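Local coordinates for pyroglutatmate porin OpdO (Pseudomonas aeruginosa, PDB 3SZV), which forms a beta-barrel channel in the bacterial outer membrane and probably lets small carboxylate solutes through, at residues Leu142-Gly148 / Leu166-Asn172. Sequence-based numbering, arbitrary orientation.
Sequences LPELFRG and LDRNKLN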
ATOM      1  N   LEU A 142      12.022   2.586   4.803  1.00 16.84           N
ATOM      2  CA  LEU A 142      11.842   1.189   5.181  1.00 16.93           C
ATOM      3  C   LEU A 142      10.356   0.900   5.318  1.00 16.87           C
ATOM      4  O   LEU A 142       9.576   1.783   5.673  1.00 18.35           O
ATOM      5  CB  LEU A 142      12.576   0.890   6.495  1.00 16.96           C
ATOM      6  CG  LEU A 142      14.084   1.140   6.470  1.00 18.93           C
ATOM      7  CD1 LEU A 142      14.675   1.079   7.872  1.00 21.33           C
ATOM      8  CD2 LEU A 142      14.797   0.144   5.549  1.00 19.56           C
ATOM      9  N   PRO A 143       9.940  -0.330   5.013  1.00 14.96           N
ATOM     10  CA  PRO A 143       8.502  -0.616   4.966  1.00 15.38           C
ATOM     11  C   PRO A 143       7.810  -0.634   6.331  1.00 16.82           C
ATOM     12  O   PRO A 143       8.426  -0.970   7.360  1.00 16.56           O
ATOM     13  CB  PRO A 143       8.442  -2.022   4.344  1.00 16.31           C
ATOM     14  CG  PRO A 143       9.817  -2.614   4.622  1.00 16.80           C
ATOM     15  CD  PRO A 143      10.762  -1.460   4.548  1.00 17.07           C
ATOM     16  N   GLU A 144       6.529  -0.283   6.337  1.00 15.29           N
ATOM     17  CA  GLU A 144       5.656  -0.617   7.452  1.00 14.96           C
ATOM     18  C   GLU A 144       5.499  -2.149   7.532  1.00 15.42           C
ATOM     19  O   GLU A 144       5.445  -2.829   6.503  1.00 15.80           O
ATOM     20  CB  GLU A 144       4.289   0.045   7.244  1.00 15.61           C
ATOM     21  CG  GLU A 144       3.281  -0.207   8.365  1.00 15.58           C
ATOM     22  CD  GLU A 144       1.919   0.401   8.086  1.00 16.23           C
ATOM     23  OE1 GLU A 144       1.590   0.617   6.911  1.00 14.90           O
ATOM     24  OE2 GLU A 144       1.175   0.678   9.054  1.00 15.62           O
ATOM     25  N   LEU A 145       5.426  -2.693   8.747  1.00 14.06           N
ATOM     26  CA  LEU A 145       5.123  -4.113   8.942  1.00 14.12           C
ATOM     27  C   LEU A 145       3.959  -4.230   9.908  1.00 15.17           C
ATOM     28  O   LEU A 145       3.772  -3.375  10.784  1.00 16.76           O
ATOM     29  CB  LEU A 145       6.321  -4.873   9.529  1.00 16.02           C
ATOM     30  CG  LEU A 145       7.587  -4.901   8.687  1.00 13.82           C
ATOM     31  CD1 LEU A 145       8.722  -5.537   9.473  1.00 17.43           C
ATOM     32  CD2 LEU A 145       7.335  -5.647   7.393  1.00 16.41           C
ATOM     33  N   PHE A 146       3.158  -5.274   9.739  1.00 13.41           N
ATOM     34  CA  PHE A 146       2.183  -5.642  10.753  1.00 13.27           C
ATOM     35  C   PHE A 146       2.626  -6.934  11.411  1.00 15.20           C
ATOM     36  O   PHE A 146       3.331  -7.747  10.801  1.00 16.97           O
ATOM     37  CB  PHE A 146       0.796  -5.850  10.134  1.00 13.36           C
ATOM     38  CG  PHE A 146       0.275  -4.656   9.405  1.00 12.84           C
ATOM     39  CD1 PHE A 146      -0.003  -4.718   8.044  1.00 15.07           C
ATOM     40  CD2 PHE A 146       0.044  -3.469  10.085  1.00 15.55           C
ATOM     41  CE1 PHE A 146      -0.504  -3.607   7.365  1.00 15.87           C
ATOM     42  CE2 PHE A 146      -0.465  -2.341   9.406  1.00 16.34           C
ATOM     43  CZ  PHE A 146      -0.723  -2.428   8.042  1.00 15.35           C
ATOM     44  N   ARG A 147       2.231  -7.120  12.661  1.00 12.96           N
ATOM     45  CA  ARG A 147       2.393  -8.405  13.323  1.00 14.77           C
ATOM     46  C   ARG A 147       1.051  -9.114  13.289  1.00 14.07           C
ATOM     47  O   ARG A 147       0.028  -8.541  13.672  1.00 14.66           O
ATOM     48  CB  ARG A 147       2.852  -8.228  14.773  1.00 14.77           C
ATOM     49  CG  ARG A 147       3.316  -9.545  15.405  1.00 15.25           C
ATOM     50  CD  ARG A 147       3.788  -9.363  16.833  1.00 17.03           C
ATOM     51  NE  ARG A 147       2.666  -9.432  17.773  1.00 17.21           N
ATOM     52  CZ  ARG A 147       2.809  -9.703  19.066  1.00 18.97           C
ATOM     53  NH1 ARG A 147       4.023  -9.918  19.572  1.00 23.04           N
ATOM     54  NH2 ARG A 147       1.739  -9.773  19.844  1.00 22.67           N
ATOM     55  N   GLY A 148       1.035 -10.356  12.827  1.00 14.96           N
ATOM     56  CA  GLY A 148      -0.215 -11.091  12.835  1.00 16.76           C
ATOM     57  C   GLY A 148      -0.190 -12.353  12.009  1.00 14.39           C
ATOM     58  O   GLY A 148       0.875 -12.903  11.718  1.00 16.13           O
ATOM     59  N   LEU A 166      -4.441  -9.120  12.916  1.00 15.25           N
ATOM     60  CA  LEU A 166      -3.239  -8.332  13.165  1.00 13.80           C
ATOM     61  C   LEU A 166      -3.311  -7.774  14.565  1.00 14.65           C
ATOM     62  O   LEU A 166      -4.395  -7.378  15.020  1.00 15.33           O
ATOM     63  CB  LEU A 166      -3.138  -7.161  12.189  1.00 14.45           C
ATOM     64  CG  LEU A 166      -3.374  -7.444  10.705  1.00 13.50           C
ATOM     65  CD1 LEU A 166      -3.297  -6.159   9.881  1.00 15.05           C
ATOM     66  CD2 LEU A 166      -2.397  -8.506  10.185  1.00 15.35           C
ATOM     67  N   ASP A 167      -2.185  -7.719  15.263  1.00 14.87           N
ATOM     68  CA  ASP A 167      -2.220  -7.115  16.583  1.00 16.50           C
ATOM     69  C   ASP A 167      -1.187  -6.028  16.845  1.00 17.05           C
ATOM     70  O   ASP A 167      -1.167  -5.456  17.929  1.00 18.74           O
ATOM     71  CB  ASP A 167      -2.258  -8.162  17.702  1.00 17.37           C
ATOM     72  CG  ASP A 167      -0.971  -8.933  17.841  1.00 18.15           C
ATOM     73  OD1 ASP A 167       0.001  -8.636  17.109  1.00 17.55           O
ATOM     74  OD2 ASP A 167      -0.937  -9.825  18.724  1.00 20.79           O
ATOM     75  N   ARG A 168      -0.345  -5.740  15.857  1.00 15.08           N
ATOM     76  CA  ARG A 168       0.633  -4.655  15.988  1.00 17.10           C
ATOM     77  C   ARG A 168       0.901  -3.994  14.655  1.00 15.58           C
ATOM     78  O   ARG A 168       0.774  -4.627  13.601  1.00 14.22           O
ATOM     79  CB  ARG A 168       1.984  -5.159  16.506  1.00 17.50           C
ATOM     80  CG  ARG A 168       1.946  -5.935  17.816  1.00 19.43           C
ATOM     81  CD  ARG A 168       1.817  -5.025  19.017  1.00 24.44           C
ATOM     82  NE  ARG A 168       2.022  -5.777  20.251  1.00 29.23           N
ATOM     83  CZ  ARG A 168       1.052  -6.383  20.929  1.00 33.49           C
ATOM     84  NH1 ARG A 168      -0.203  -6.321  20.502  1.00 28.37           N
ATOM     85  NH2 ARG A 168       1.339  -7.050  22.043  1.00 34.89           N
ATOM     86  N   ASN A 169       1.346  -2.739  14.739  1.00 17.00           N
ATOM     87  CA  ASN A 169       1.765  -1.920  13.609  1.00 14.43           C
ATOM     88  C   ASN A 169       3.197  -1.469  13.878  1.00 15.95           C
ATOM     89  O   ASN A 169       3.466  -0.868  14.917  1.00 18.73           O
ATOM     90  CB  ASN A 169       0.840  -0.696  13.565  1.00 15.08           C
ATOM     91  CG  ASN A 169       0.922   0.113  12.270  1.00 18.45           C
ATOM     92  OD1 ASN A 169       0.141   1.067  12.097  1.00 21.22           O
ATOM     93  ND2 ASN A 169       1.823  -0.241  11.373  1.00 14.83           N
ATOM     94  N   LYS A 170       4.120  -1.776  12.970  1.00 16.23           N
ATOM     95  CA  LYS A 170       5.437  -1.149  13.023  1.00 15.77           C
ATOM     96  C   LYS A 170       5.476  -0.072  11.956  1.00 18.30           C
ATOM     97  O   LYS A 170       5.542  -0.374  10.765  1.00 16.78           O
ATOM     98  CB  LYS A 170       6.570  -2.149  12.778  1.00 18.89           C
ATOM     99  CG  LYS A 170       7.965  -1.492  12.903  1.00 19.62           C
ATOM    100  CD  LYS A 170       9.040  -2.205  12.086  1.00 21.63           C
ATOM    101  CE  LYS A 170       8.847  -2.009  10.583  1.00 19.80           C
ATOM    102  NZ  LYS A 170       9.101  -0.603  10.144  1.00 22.06           N
ATOM    103  N   LEU A 171       5.394   1.185  12.375  1.00 20.13           N
ATOM    104  CA  LEU A 171       5.401   2.273  11.412  1.00 21.19           C
ATOM    105  C   LEU A 171       6.658   2.215  10.556  1.00 21.48           C
ATOM    106  O   LEU A 171       7.711   1.727  10.993  1.00 22.67           O
ATOM    107  CB  LEU A 171       5.313   3.622  12.119  1.00 20.47           C
ATOM    108  CG  LEU A 171       4.083   3.822  13.004  1.00 21.43           C
ATOM    109  CD1 LEU A 171       4.158   5.180  13.701  1.00 25.33           C
ATOM    110  CD2 LEU A 171       2.787   3.704  12.210  1.00 22.11           C
ATOM    111  N   ASN A 172       6.557   2.714   9.330  1.00 22.05           N
ATOM    112  CA  ASN A 172       7.707   2.713   8.440  1.00 22.98           C
ATOM    113  C   ASN A 172       8.973   3.286   9.076  1.00 24.99           C
ATOM    114  O   ASN A 172      10.062   2.771   8.851  1.00 28.04           O
ATOM    115  CB  ASN A 172       7.383   3.391   7.093  1.00 29.71           C
ATOM    116  CG  ASN A 172       6.691   4.732   7.247  1.00 48.72           C
ATOM    117  OD1 ASN A 172       6.805   5.398   8.274  1.00 33.36           O
ATOM    118  ND2 ASN A 172       5.970   5.139   6.206  1.00 29.57           N
TER
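Arg147 meets Asp167 side-on, NE bonding OD1 at 2.9 Å and NH2 bonding OD2 at the same length, both oxygens almost in the guanidinium plane. OD1 uses its syn lone pair, whereas OD2 is met on the syn side but out of the carboxylate plane. The bend at chi3 swings the guanidinium round to present this edge. One of its faces lies on the guanidinium of Arg168, centres 4.2 Å apart; the two like charges can stack because Asp167 probably offsets them, and Arg168 is tied down by NH1 bonding the carbonyl O of Asp167. Asp167 and Arg168 both oppose Arg147, a classic beta bulge where 145-147 pairs with the far end of strand 159-170, whose earlier part pairs with 149-156, in this OprD-family beta-barrel porin. Gly148 sits at the corner where the chain turns out of 145-147, and its backbone angles (phi 167°, psi -159°) suit a residue without a side chain, close against Leu166.

On the face carrying Phe146, Leu166 sets CD1 over the ring, 4.2 Å from its centroid, a CH-pi contact, with Phe180 touching both side chains. Asn169 lies alongside the ring and gives ND2 to the anti lone pair of Glu144 OE2 at 2.6 Å. OE1 takes the backbone N of Asn137, so both carboxylate oxygens are bonded in a buried place. On the reverse face Lys170 runs beside Leu145, CE 3.7 Å from CG, then curls at chi3 and chi4 until NZ reaches Pro143 O at 2.9 Å; Pro143 O, Leu171 O, Ser174 O and Tyr106 OH surround this buried ammonium, four oxygens sharing its three N-H groups.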